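Local coordinates for type II secretion system protein C (Vibrio cholerae, PDB 2I4S) that probably takes part, as an inner-membrane component of the type II secretion system, in exporting proteins such as cholera toxin, here represented by its periplasmic PDZ domain, at residues Q19-Y24 and Q80-M85; M60-N65 and S89-R94. One frame throughout, in Å; residues are numbered along the deposited sequence.

The two contacts of this PDZ domain illustrate how chemistry follows place in a fold. Contact 2 pairs strands 60-64 and 87-94 inside the antiparallel sheet and is carried by backbone hydrogen bonds, with a buried aliphatic layer on one face and partly exposed side chains on the other. Contact 1 is smaller, burying 209 Å² against 528 Å², and joins the short helix 21-24 to segment 80-85, which continues from helix 74-82; near the surface the Asn83 amide bonds both the backbone and the side chain of Gln19, beside a few buried apolar atoms. The centres of contact 1 and contact 2 are about 16 Å apart, on opposite sides of the chain's centre, yet Met85 packs on Asn65.

Contact 1 (Q19-Y24 and Q80-M85); sequences QEIFQY and QSMNEM
Met82 and Asn83, neighbours in segment 80-85, meet the segment 19-24 with opposite chemistries. On the buried side Met82, a selenomethionine, points toward segment 19-24. With CG anti to the backbone N (chi1 -179°), it brings CG within 4.0 Å of CZ of Phe22, approaching that ring obliquely, and its chain then bends at chi2 and chi3 to set SE 4.2 Å from CG2 of Ile21, the two side chains crossing at about a right angle. The same methyl sits over the centre of one face of the Phe22 ring, 3.8 Å from CG2 to the ring plane. Ile21 and Phe22 therefore form one apolar surface against Met82, continued by the ring of Phe79, stacked with Phe22, and by Ile14 of helix 2-16, which touches Ile21.

In this PDZ domain the contact joins a short, weakly bonded helical turn just ahead of strand 25-32 to the type I turn Met82 to Met85, which leads on toward strand 87-94. On the solvent side Gln19, in the 3-10 turn before that helix, and Asn83 are both exposed, and two bonds fix the rotation of the Asn83 amide. OD1 accepts the backbone N of Gln19 at 2.9 Å, and ND2 gives a nearly straight bond (173°) of 2.8 Å to OE1 of Gln19. OE1 lies in the amide plane of Asn83, although the two amide planes are turned 33° apart.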
loop_
_atom_site.group_PDB
_atom_site.type_symbol
_atom_site.label_atom_id
_atom_site.label_comp_id
_atom_site.label_asym_id
_atom_site.label_seq_id
_atom_site.Cartn_x
_atom_site.Cartn_y
_atom_site.Cartn_z
ATOM N N GLN A 19 5.501 8.695 -4.794
ATOM C CA GLN A 19 6.314 7.469 -4.771
ATOM C C GLN A 19 6.984 7.216 -3.403
ATOM O O GLN A 19 7.435 6.116 -3.120
ATOM C CB GLN A 19 7.405 7.557 -5.849
ATOM C CG GLN A 19 8.425 8.631 -5.574
ATOM C CD GLN A 19 9.356 8.847 -6.766
ATOM O OE1 GLN A 19 8.926 8.803 -7.907
ATOM N NE2 GLN A 19 10.624 9.070 -6.498
ATOM N N GLU A 20 7.089 8.246 -2.570
ATOM C CA GLU A 20 7.647 8.076 -1.233
ATOM C C GLU A 20 6.828 7.078 -0.420
ATOM O O GLU A 20 7.344 6.452 0.494
ATOM C CB GLU A 20 7.691 9.413 -0.499
ATOM C CG GLU A 20 8.821 10.330 -0.942
ATOM C CD GLU A 20 8.894 11.584 -0.097
ATOM O OE1 GLU A 20 8.435 11.526 1.072
ATOM O OE2 GLU A 20 9.386 12.623 -0.604
ATOM N N ILE A 21 5.559 6.918 -0.771
ATOM C CA ILE A 21 4.712 5.926 -0.113
ATOM C C ILE A 21 5.404 4.560 -0.075
ATOM O O ILE A 21 5.264 3.831 0.893
ATOM C CB ILE A 21 3.305 5.792 -0.798
ATOM C CG1 ILE A 21 2.373 4.895 0.019
ATOM C CG2 ILE A 21 3.435 5.235 -2.208
ATOM C CD1 ILE A 21 1.560 5.606 1.059
ATOM N N PHE A 22 6.178 4.245 -1.109
ATOM C CA PHE A 22 6.870 2.947 -1.188
ATOM C C PHE A 22 8.022 2.755 -0.199
ATOM O O PHE A 22 8.447 1.622 0.032
ATOM C CB PHE A 22 7.342 2.646 -2.617
ATOM C CG PHE A 22 6.241 2.697 -3.637
ATOM C CD1 PHE A 22 5.104 1.914 -3.483
ATOM C CD2 PHE A 22 6.345 3.523 -4.753
ATOM C CE1 PHE A 22 4.080 1.959 -4.423
ATOM C CE2 PHE A 22 5.332 3.569 -5.709
ATOM C CZ PHE A 22 4.197 2.791 -5.539
ATOM N N GLN A 23 8.523 3.836 0.384
ATOM C CA GLN A 23 9.513 3.724 1.468
ATOM C C GLN A 23 8.867 3.174 2.757
ATOM O O GLN A 23 9.560 2.584 3.599
ATOM C CB GLN A 23 10.170 5.073 1.800
ATOM C CG GLN A 23 10.701 5.916 0.629
ATOM C CD GLN A 23 11.504 7.134 1.112
ATOM O OE1 GLN A 23 12.414 7.004 1.942
ATOM N NE2 GLN A 23 11.175 8.313 0.594
ATOM N N TYR A 24 7.549 3.371 2.888
ATOM C CA TYR A 24 6.766 3.088 4.108
ATOM C C TYR A 24 5.902 1.848 4.051
ATOM O O TYR A 24 5.566 1.267 5.097
ATOM C CB TYR A 24 5.832 4.252 4.416
ATOM C CG TYR A 24 6.598 5.495 4.790
ATOM C CD1 TYR A 24 7.098 5.662 6.084
ATOM C CD2 TYR A 24 6.870 6.471 3.837
ATOM C CE1 TYR A 24 7.842 6.786 6.419
ATOM C CE2 TYR A 24 7.611 7.605 4.165
ATOM C CZ TYR A 24 8.095 7.741 5.450
ATOM O OH TYR A 24 8.806 8.862 5.746
ATOM N N GLN A 80 4.322 3.648 -12.588
ATOM C CA GLN A 80 4.223 4.710 -13.592
ATOM C C GLN A 80 3.163 5.732 -13.166
ATOM O O GLN A 80 3.259 6.880 -13.507
ATOM C CB GLN A 80 3.942 4.116 -14.979
ATOM C CG GLN A 80 5.149 3.334 -15.532
ATOM C CD GLN A 80 4.793 2.191 -16.502
ATOM O OE1 GLN A 80 3.678 2.106 -17.015
ATOM N NE2 GLN A 80 5.766 1.312 -16.754
ATOM N N SER A 81 2.169 5.308 -12.388
ATOM C CA SER A 81 0.968 6.126 -12.189
ATOM C C SER A 81 0.912 6.791 -10.820
ATOM O O SER A 81 0.106 7.702 -10.613
ATOM C CB SER A 81 -0.304 5.286 -12.359
ATOM O OG SER A 81 -0.276 4.522 -13.566
HETATM N N MSE A 82 1.748 6.327 -9.893
HETATM C CA MSE A 82 1.607 6.736 -8.497
HETATM C C MSE A 82 1.768 8.225 -8.322
HETATM O O MSE A 82 1.055 8.824 -7.515
HETATM C CB MSE A 82 2.587 5.997 -7.576
HETATM C CG MSE A 82 2.456 6.366 -6.091
HETATM SE SE MSE A 82 0.683 6.057 -5.218
HETATM C CE MSE A 82 -0.102 7.849 -5.276
ATOM N N ASN A 83 2.684 8.833 -9.077
ATOM C CA ASN A 83 3.000 10.242 -8.855
ATOM C C ASN A 83 1.847 11.151 -9.295
ATOM O O ASN A 83 1.817 12.329 -8.968
ATOM C CB ASN A 83 4.371 10.628 -9.442
ATOM C CG ASN A 83 5.535 10.155 -8.558
ATOM O OD1 ASN A 83 5.450 10.187 -7.309
ATOM N ND2 ASN A 83 6.616 9.693 -9.193
ATOM N N GLU A 84 0.874 10.551 -9.976
ATOM C CA GLU A 84 -0.340 11.223 -10.438
ATOM C C GLU A 84 -1.542 11.066 -9.481
ATOM O O GLU A 84 -2.565 11.699 -9.689
ATOM C CB GLU A 84 -0.763 10.680 -11.818
ATOM C CG GLU A 84 0.367 10.481 -12.816
ATOM C CD GLU A 84 0.971 11.787 -13.271
ATOM O OE1 GLU A 84 0.256 12.806 -13.203
ATOM O OE2 GLU A 84 2.152 11.801 -13.683
HETATM N N MSE A 85 -1.425 10.226 -8.455
HETATM C CA MSE A 85 -2.540 9.933 -7.544
HETATM C C MSE A 85 -2.449 10.757 -6.253
HETATM O O MSE A 85 -1.372 11.225 -5.895
HETATM C CB MSE A 85 -2.600 8.424 -7.223
HETATM C CG MSE A 85 -3.149 7.494 -8.349
HETATM SE SE MSE A 85 -2.339 5.670 -8.095
HETATM C CE MSE A 85 -2.875 4.892 -9.862
#

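Contact 2 (M60-N65 and S89-R94); sequences MAVALN and SLTVER
Thr91 O receives two backbone N-H groups from the neighbouring strand, a strong bond from Val62 N at 2.8 Å and a weak one from Ala63 N at 3.5 Å. This is a classic beta bulge, set in the antiparallel sheet of the PDZ domain, and it shifts the register by one residue. On one side of it Met60 and Glu93 form a hydrogen-bonded pair; beyond it Ala63 pairs with Thr91, whose N returns a bond to Ala63 O.

The side chains divide between the two faces. On the buried face CD2 of Leu90 wedges between Ala61 CB and Leu64, reaching Leu64 CG at 3.5 Å and resting against Ala63 O at 3.3 Å, while Val92 packs beside Ala61. On the other face the partly exposed Met60, a selenomethionine, runs side by side with Glu93, its CE methyl 3.3 Å from Glu93 OE1. The bulge turns Val62 out of this regular pattern; from there it crosses Glu93 at about a right angle and packs CG1 on the stem of the acid, 3.4 Å from Glu93 CG.

Further out, strand 97-104 holds the polar ends: Gln98 NE2 binds Glu93 OE2, and Asp100 OD1 pairs with Thr91 OG1. On the opposite flank, strand 35-43 touches Met60 and Ala61. At the far end of the ladder Asn65 N bonds Ser89 O, and Asn65 ND2 is held by Glu87 O. The carboxamide thus turns its OD1 to Ser89 N at 2.9 Å, the donor standing 44° above the carbonyl plane.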
loop_
_atom_site.group_PDB
_atom_site.type_symbol
_atom_site.label_atom_id
_atom_site.label_comp_id
_atom_site.label_asym_id
_atom_site.label_seq_id
_atom_site.Cartn_x
_atom_site.Cartn_y
_atom_site.Cartn_z
HETATM N N MSE A 60 -2.384 -9.238 2.613
HETATM C CA MSE A 60 -2.018 -9.261 1.215
HETATM C C MSE A 60 -2.901 -8.303 0.405
HETATM O O MSE A 60 -4.112 -8.458 0.361
HETATM C CB MSE A 60 -2.153 -10.672 0.664
HETATM C CG MSE A 60 -1.813 -10.763 -0.800
HETATM SE SE MSE A 60 -2.018 -12.616 -1.483
HETATM C CE MSE A 60 -4.012 -12.765 -1.462
ATOM N N ALA A 61 -2.287 -7.321 -0.250
ATOM C CA ALA A 61 -3.030 -6.426 -1.140
ATOM C C ALA A 61 -3.481 -7.172 -2.403
ATOM O O ALA A 61 -2.677 -7.854 -3.047
ATOM C CB ALA A 61 -2.175 -5.221 -1.511
ATOM N N VAL A 62 -4.766 -7.055 -2.741
ATOM C CA VAL A 62 -5.295 -7.619 -4.000
ATOM C C VAL A 62 -5.830 -6.572 -5.013
ATOM O O VAL A 62 -5.974 -6.875 -6.207
ATOM C CB VAL A 62 -6.347 -8.743 -3.749
ATOM C CG1 VAL A 62 -5.756 -9.863 -2.863
ATOM C CG2 VAL A 62 -7.621 -8.180 -3.119
ATOM N N ALA A 63 -6.083 -5.348 -4.538
ATOM C CA ALA A 63 -6.483 -4.225 -5.389
ATOM C C ALA A 63 -5.879 -2.958 -4.830
ATOM O O ALA A 63 -5.819 -2.793 -3.615
ATOM C CB ALA A 63 -8.018 -4.079 -5.445
ATOM N N LEU A 64 -5.450 -2.058 -5.709
ATOM C CA LEU A 64 -4.894 -0.786 -5.260
ATOM C C LEU A 64 -5.299 0.316 -6.214
ATOM O O LEU A 64 -4.978 0.251 -7.387
ATOM C CB LEU A 64 -3.369 -0.878 -5.127
ATOM C CG LEU A 64 -2.635 0.291 -4.453
ATOM C CD1 LEU A 64 -1.207 -0.150 -4.123
ATOM C CD2 LEU A 64 -2.631 1.561 -5.299
ATOM N N ASN A 65 -6.032 1.302 -5.698
ATOM C CA ASN A 65 -6.704 2.318 -6.526
ATOM C C ASN A 65 -7.334 1.746 -7.783
ATOM O O ASN A 65 -7.188 2.308 -8.872
ATOM C CB ASN A 65 -5.758 3.479 -6.883
ATOM C CG ASN A 65 -5.623 4.499 -5.745
ATOM O OD1 ASN A 65 -6.443 4.531 -4.816
ATOM N ND2 ASN A 65 -4.598 5.340 -5.825
ATOM N N SER A 89 -6.260 3.841 -2.015
ATOM C CA SER A 89 -7.295 2.942 -1.554
ATOM C C SER A 89 -6.781 1.518 -1.741
ATOM O O SER A 89 -6.482 1.122 -2.862
ATOM C CB SER A 89 -8.552 3.110 -2.396
ATOM O OG SER A 89 -9.193 4.342 -2.135
ATOM N N LEU A 90 -6.695 0.741 -0.664
ATOM C CA LEU A 90 -6.226 -0.640 -0.781
ATOM C C LEU A 90 -7.289 -1.664 -0.351
ATOM O O LEU A 90 -7.963 -1.474 0.661
ATOM C CB LEU A 90 -5.024 -0.841 0.127
ATOM C CG LEU A 90 -3.582 -0.844 -0.351
ATOM C CD1 LEU A 90 -2.731 -1.433 0.770
ATOM C CD2 LEU A 90 -3.423 -1.658 -1.605
ATOM N N THR A 91 -7.408 -2.762 -1.091
ATOM C CA THR A 91 -8.162 -3.914 -0.608
ATOM C C THR A 91 -7.149 -4.978 -0.259
ATOM O O THR A 91 -6.291 -5.321 -1.085
ATOM C CB THR A 91 -9.152 -4.462 -1.655
ATOM O OG1 THR A 91 -10.119 -3.450 -1.957
ATOM C CG2 THR A 91 -9.870 -5.693 -1.103
ATOM N N VAL A 92 -7.201 -5.445 0.989
ATOM C CA VAL A 92 -6.284 -6.448 1.487
ATOM C C VAL A 92 -7.042 -7.666 1.980
ATOM O O VAL A 92 -8.172 -7.565 2.451
ATOM C CB VAL A 92 -5.353 -5.920 2.636
ATOM C CG1 VAL A 92 -4.492 -4.743 2.140
ATOM C CG2 VAL A 92 -6.177 -5.538 3.859
ATOM N N GLU A 93 -6.418 -8.828 1.855
ATOM C CA GLU A 93 -6.968 -10.051 2.449
ATOM C C GLU A 93 -6.176 -10.313 3.714
ATOM O O GLU A 93 -4.938 -10.349 3.682
ATOM C CB GLU A 93 -6.838 -11.211 1.482
ATOM C CG GLU A 93 -7.237 -10.814 0.069
ATOM C CD GLU A 93 -7.792 -11.954 -0.770
ATOM O OE1 GLU A 93 -7.253 -13.068 -0.687
ATOM O OE2 GLU A 93 -8.776 -11.723 -1.508
ATOM N N ARG A 94 -6.902 -10.495 4.808
ATOM C CA ARG A 94 -6.345 -10.605 6.148
ATOM C C ARG A 94 -6.935 -11.854 6.726
ATOM O O ARG A 94 -8.130 -11.911 6.997
ATOM C CB ARG A 94 -6.779 -9.400 6.987
ATOM C CG ARG A 94 -6.225 -9.350 8.376
ATOM C CD ARG A 94 -6.683 -8.045 9.047
ATOM N NE ARG A 94 -6.044 -6.905 8.387
ATOM C CZ ARG A 94 -6.496 -5.664 8.412
ATOM N NH1 ARG A 94 -7.624 -5.388 9.058
ATOM N NH2 ARG A 94 -5.820 -4.692 7.802
#